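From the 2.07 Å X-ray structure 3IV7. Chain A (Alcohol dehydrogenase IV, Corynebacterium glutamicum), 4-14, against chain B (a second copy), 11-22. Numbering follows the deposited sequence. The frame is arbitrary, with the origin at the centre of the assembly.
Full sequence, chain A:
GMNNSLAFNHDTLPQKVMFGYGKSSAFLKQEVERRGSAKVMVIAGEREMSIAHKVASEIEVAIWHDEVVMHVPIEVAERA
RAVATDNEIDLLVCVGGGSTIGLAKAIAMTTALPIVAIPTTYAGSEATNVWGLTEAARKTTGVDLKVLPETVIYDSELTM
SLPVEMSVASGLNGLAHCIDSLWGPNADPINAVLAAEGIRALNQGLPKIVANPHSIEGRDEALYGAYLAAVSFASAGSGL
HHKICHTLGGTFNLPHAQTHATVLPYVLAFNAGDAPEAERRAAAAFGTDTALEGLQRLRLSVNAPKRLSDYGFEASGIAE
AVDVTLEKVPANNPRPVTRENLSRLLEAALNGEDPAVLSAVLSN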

# COMPACT_ATOMS: atom_id res chain seq x y z
N ASN A 4 6.45 -25.08 0.28
CA ASN A 4 6.05 -24.07 -0.72
C ASN A 4 5.04 -23.05 -0.15
O ASN A 4 4.18 -22.55 -0.87
CB ASN A 4 5.45 -24.77 -1.95
N SER A 5 5.18 -22.73 1.14
CA SER A 5 4.27 -21.79 1.81
C SER A 5 4.52 -20.34 1.41
O SER A 5 5.48 -20.03 0.72
CB SER A 5 4.37 -21.95 3.34
OG SER A 5 5.68 -21.64 3.80
N LEU A 6 3.63 -19.44 1.82
CA LEU A 6 3.75 -18.04 1.47
C LEU A 6 5.07 -17.41 1.94
O LEU A 6 5.43 -17.46 3.13
CB LEU A 6 2.57 -17.25 2.05
CG LEU A 6 2.51 -15.77 1.69
CD1 LEU A 6 2.69 -15.57 0.18
CD2 LEU A 6 1.18 -15.16 2.17
N ALA A 7 5.78 -16.80 1.01
CA ALA A 7 7.03 -16.17 1.31
C ALA A 7 7.21 -14.98 0.42
O ALA A 7 7.01 -15.08 -0.78
CB ALA A 7 8.16 -17.15 1.12
N PHE A 8 7.58 -13.84 1.01
CA PHE A 8 7.86 -12.64 0.26
C PHE A 8 8.65 -11.60 1.06
O PHE A 8 8.78 -11.68 2.28
CB PHE A 8 6.57 -12.01 -0.29
CG PHE A 8 5.60 -11.53 0.76
CD1 PHE A 8 4.58 -12.36 1.23
CD2 PHE A 8 5.66 -10.21 1.25
CE1 PHE A 8 3.67 -11.90 2.20
CE2 PHE A 8 4.77 -9.76 2.25
CZ PHE A 8 3.77 -10.58 2.70
N ASN A 9 9.25 -10.69 0.31
CA ASN A 9 9.99 -9.56 0.85
C ASN A 9 9.43 -8.33 0.13
O ASN A 9 9.63 -8.15 -1.09
CB ASN A 9 11.49 -9.75 0.58
CG ASN A 9 12.37 -8.70 1.29
OD1 ASN A 9 11.95 -7.57 1.51
ND2 ASN A 9 13.61 -9.09 1.62
N HIS A 10 8.68 -7.51 0.85
CA HIS A 10 7.97 -6.40 0.23
C HIS A 10 8.45 -5.05 0.75
O HIS A 10 8.51 -4.81 1.97
CB HIS A 10 6.45 -6.55 0.45
CG HIS A 10 5.66 -5.41 -0.09
ND1 HIS A 10 5.13 -5.41 -1.36
CD2 HIS A 10 5.38 -4.19 0.43
CE1 HIS A 10 4.56 -4.24 -1.59
NE2 HIS A 10 4.68 -3.49 -0.52
N ASP A 11 8.77 -4.16 -0.17
CA ASP A 11 9.13 -2.79 0.18
C ASP A 11 7.96 -1.87 -0.10
O ASP A 11 7.58 -1.67 -1.25
CB ASP A 11 10.31 -2.32 -0.65
CG ASP A 11 11.58 -3.06 -0.30
OD1 ASP A 11 12.09 -2.89 0.83
OD2 ASP A 11 12.06 -3.81 -1.14
N THR A 12 7.39 -1.32 0.96
CA THR A 12 6.40 -0.27 0.79
C THR A 12 7.15 1.03 0.76
O THR A 12 7.85 1.35 1.68
CB THR A 12 5.41 -0.26 1.91
OG1 THR A 12 4.68 -1.50 1.89
CG2 THR A 12 4.45 0.93 1.75
N LEU A 13 7.01 1.77 -0.34
CA LEU A 13 7.75 3.00 -0.55
C LEU A 13 7.03 4.19 0.04
O LEU A 13 5.81 4.28 -0.07
CB LEU A 13 7.96 3.24 -2.05
CG LEU A 13 8.70 2.14 -2.79
CD1 LEU A 13 8.90 2.54 -4.23
CD2 LEU A 13 10.06 1.78 -2.11
N PRO A 14 7.79 5.16 0.60
CA PRO A 14 7.14 6.32 1.23
C PRO A 14 6.60 7.30 0.20
O PRO A 14 7.30 7.66 -0.73
CB PRO A 14 8.26 6.96 2.06
CG PRO A 14 9.56 6.52 1.34
CD PRO A 14 9.27 5.19 0.71
N ASP B 11 -1.16 9.13 3.07
CA ASP B 11 0.27 8.95 3.40
C ASP B 11 0.58 7.51 3.46
O ASP B 11 0.01 6.80 4.24
CB ASP B 11 0.64 9.61 4.74
CG ASP B 11 0.40 11.07 4.73
OD1 ASP B 11 0.88 11.77 3.80
OD2 ASP B 11 -0.27 11.54 5.65
N THR B 12 1.49 7.07 2.60
CA THR B 12 1.95 5.72 2.63
C THR B 12 3.28 5.73 3.36
O THR B 12 4.19 6.45 2.99
CB THR B 12 2.15 5.15 1.26
OG1 THR B 12 0.90 5.12 0.55
CG2 THR B 12 2.73 3.68 1.37
N LEU B 13 3.37 4.94 4.40
CA LEU B 13 4.53 4.93 5.27
C LEU B 13 5.56 3.95 4.77
O LEU B 13 5.21 2.88 4.34
CB LEU B 13 4.09 4.52 6.69
CG LEU B 13 3.01 5.41 7.34
CD1 LEU B 13 2.61 4.87 8.73
CD2 LEU B 13 3.46 6.83 7.45
N PRO B 14 6.85 4.29 4.92
CA PRO B 14 7.93 3.39 4.49
C PRO B 14 8.06 2.19 5.41
O PRO B 14 8.05 2.35 6.61
CB PRO B 14 9.18 4.27 4.60
CG PRO B 14 8.85 5.30 5.66
CD PRO B 14 7.36 5.54 5.54
N GLN B 15 8.17 0.99 4.85
CA GLN B 15 8.42 -0.22 5.66
C GLN B 15 8.83 -1.39 4.77
O GLN B 15 8.39 -1.48 3.62
CB GLN B 15 7.16 -0.61 6.43
CG GLN B 15 7.40 -1.45 7.60
CD GLN B 15 6.24 -1.45 8.55
OE1 GLN B 15 5.13 -1.74 8.15
NE2 GLN B 15 6.50 -1.12 9.83
N LYS B 16 9.74 -2.21 5.27
CA LYS B 16 10.07 -3.45 4.64
C LYS B 16 9.37 -4.53 5.40
O LYS B 16 9.41 -4.54 6.63
CB LYS B 16 11.56 -3.72 4.69
CG LYS B 16 11.97 -5.12 4.13
CD LYS B 16 13.48 -5.41 4.26
CE LYS B 16 14.33 -4.51 3.38
NZ LYS B 16 13.88 -4.55 1.93
N VAL B 17 8.78 -5.48 4.68
CA VAL B 17 8.14 -6.64 5.31
C VAL B 17 8.73 -7.91 4.76
O VAL B 17 8.69 -8.13 3.54
CB VAL B 17 6.63 -6.65 5.03
CG1 VAL B 17 5.97 -7.85 5.71
CG2 VAL B 17 6.04 -5.37 5.50
N MSE B 18 9.32 -8.72 5.64
CA MSE B 18 9.85 -10.03 5.26
C MSE B 18 8.95 -11.09 5.88
O MSE B 18 8.79 -11.15 7.11
CB MSE B 18 11.28 -10.18 5.77
CG MSE B 18 12.21 -9.09 5.29
SE MSE B 18 13.88 -9.08 6.20
CE MSE B 18 14.97 -9.92 4.87
N PHE B 19 8.38 -11.92 5.04
CA PHE B 19 7.35 -12.88 5.45
C PHE B 19 7.73 -14.31 5.09
O PHE B 19 8.05 -14.60 3.91
CB PHE B 19 6.03 -12.50 4.74
CG PHE B 19 4.81 -13.17 5.31
CD1 PHE B 19 4.53 -14.50 5.02
CD2 PHE B 19 3.94 -12.46 6.11
CE1 PHE B 19 3.43 -15.12 5.54
CE2 PHE B 19 2.81 -13.08 6.64
CZ PHE B 19 2.57 -14.41 6.37
N GLY B 20 7.65 -15.22 6.05
CA GLY B 20 7.87 -16.62 5.75
C GLY B 20 8.00 -17.56 6.93
O GLY B 20 8.75 -17.31 7.87
N TYR B 21 7.29 -18.69 6.85
CA TYR B 21 7.31 -19.70 7.93
C TYR B 21 8.71 -20.24 8.09
O TYR B 21 9.33 -20.65 7.12
CB TYR B 21 6.35 -20.86 7.61
CG TYR B 21 6.43 -22.05 8.59
CD1 TYR B 21 7.24 -23.14 8.31
CD2 TYR B 21 5.68 -22.07 9.75
CE1 TYR B 21 7.30 -24.26 9.20
CE2 TYR B 21 5.74 -23.16 10.63
CZ TYR B 21 6.56 -24.24 10.36
OH TYR B 21 6.60 -25.29 11.24
N GLY B 22 9.21 -20.25 9.32
CA GLY B 22 10.54 -20.78 9.63
C GLY B 22 11.73 -19.92 9.23
O GLY B 22 12.89 -20.32 9.43

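Where the two copies of this protein meet, the same residues face each other: A:Thr12 CG2 lies 3.3 Å from B:Thr12 CG2, a tight approach for two methyl groups, and A:Pro14 CB lies 3.8 Å from B:Pro14 CB. Beyond this self-pairing, the contact illustrates how an antiparallel sheet can be continued across a subunit boundary. The chain A strand that includes A:Phe8 to A:Thr12 runs at 174° to the chain B strand that includes B:Gln15 to B:Phe19, and backbone hydrogen bonds join them in reciprocal pairs. A:His10 N donates to B:Val17 O and B:Val17 N returns the bond to A:His10 O, both at 2.8 Å. The same exchange links A:Phe8 with B:Phe19 and, less evenly, A:Thr12 with B:Gln15, where A:Thr12 N to B:Gln15 O is 2.8 Å but B:Gln15 N to A:Thr12 O stretches to 3.2 Å.

Alternation then sorts the side chains. On the face carrying A:Phe8, B:Val17 and B:Phe19, the two aromatic rings are nearly parallel yet slid apart, so B:Phe19 CB, rather than its ring, sits over the A:Phe8 face, 3.6 Å from the ring centroid. On the other face, the B:Lys16 side chain, t at chi1 and chi2 but bent at chi3 and chi4 (both m), brings NZ to 2.7 Å from A:Asp11 OD1 in a salt bridge, whereas buried A:Asn9 OD1 finds no polar partner.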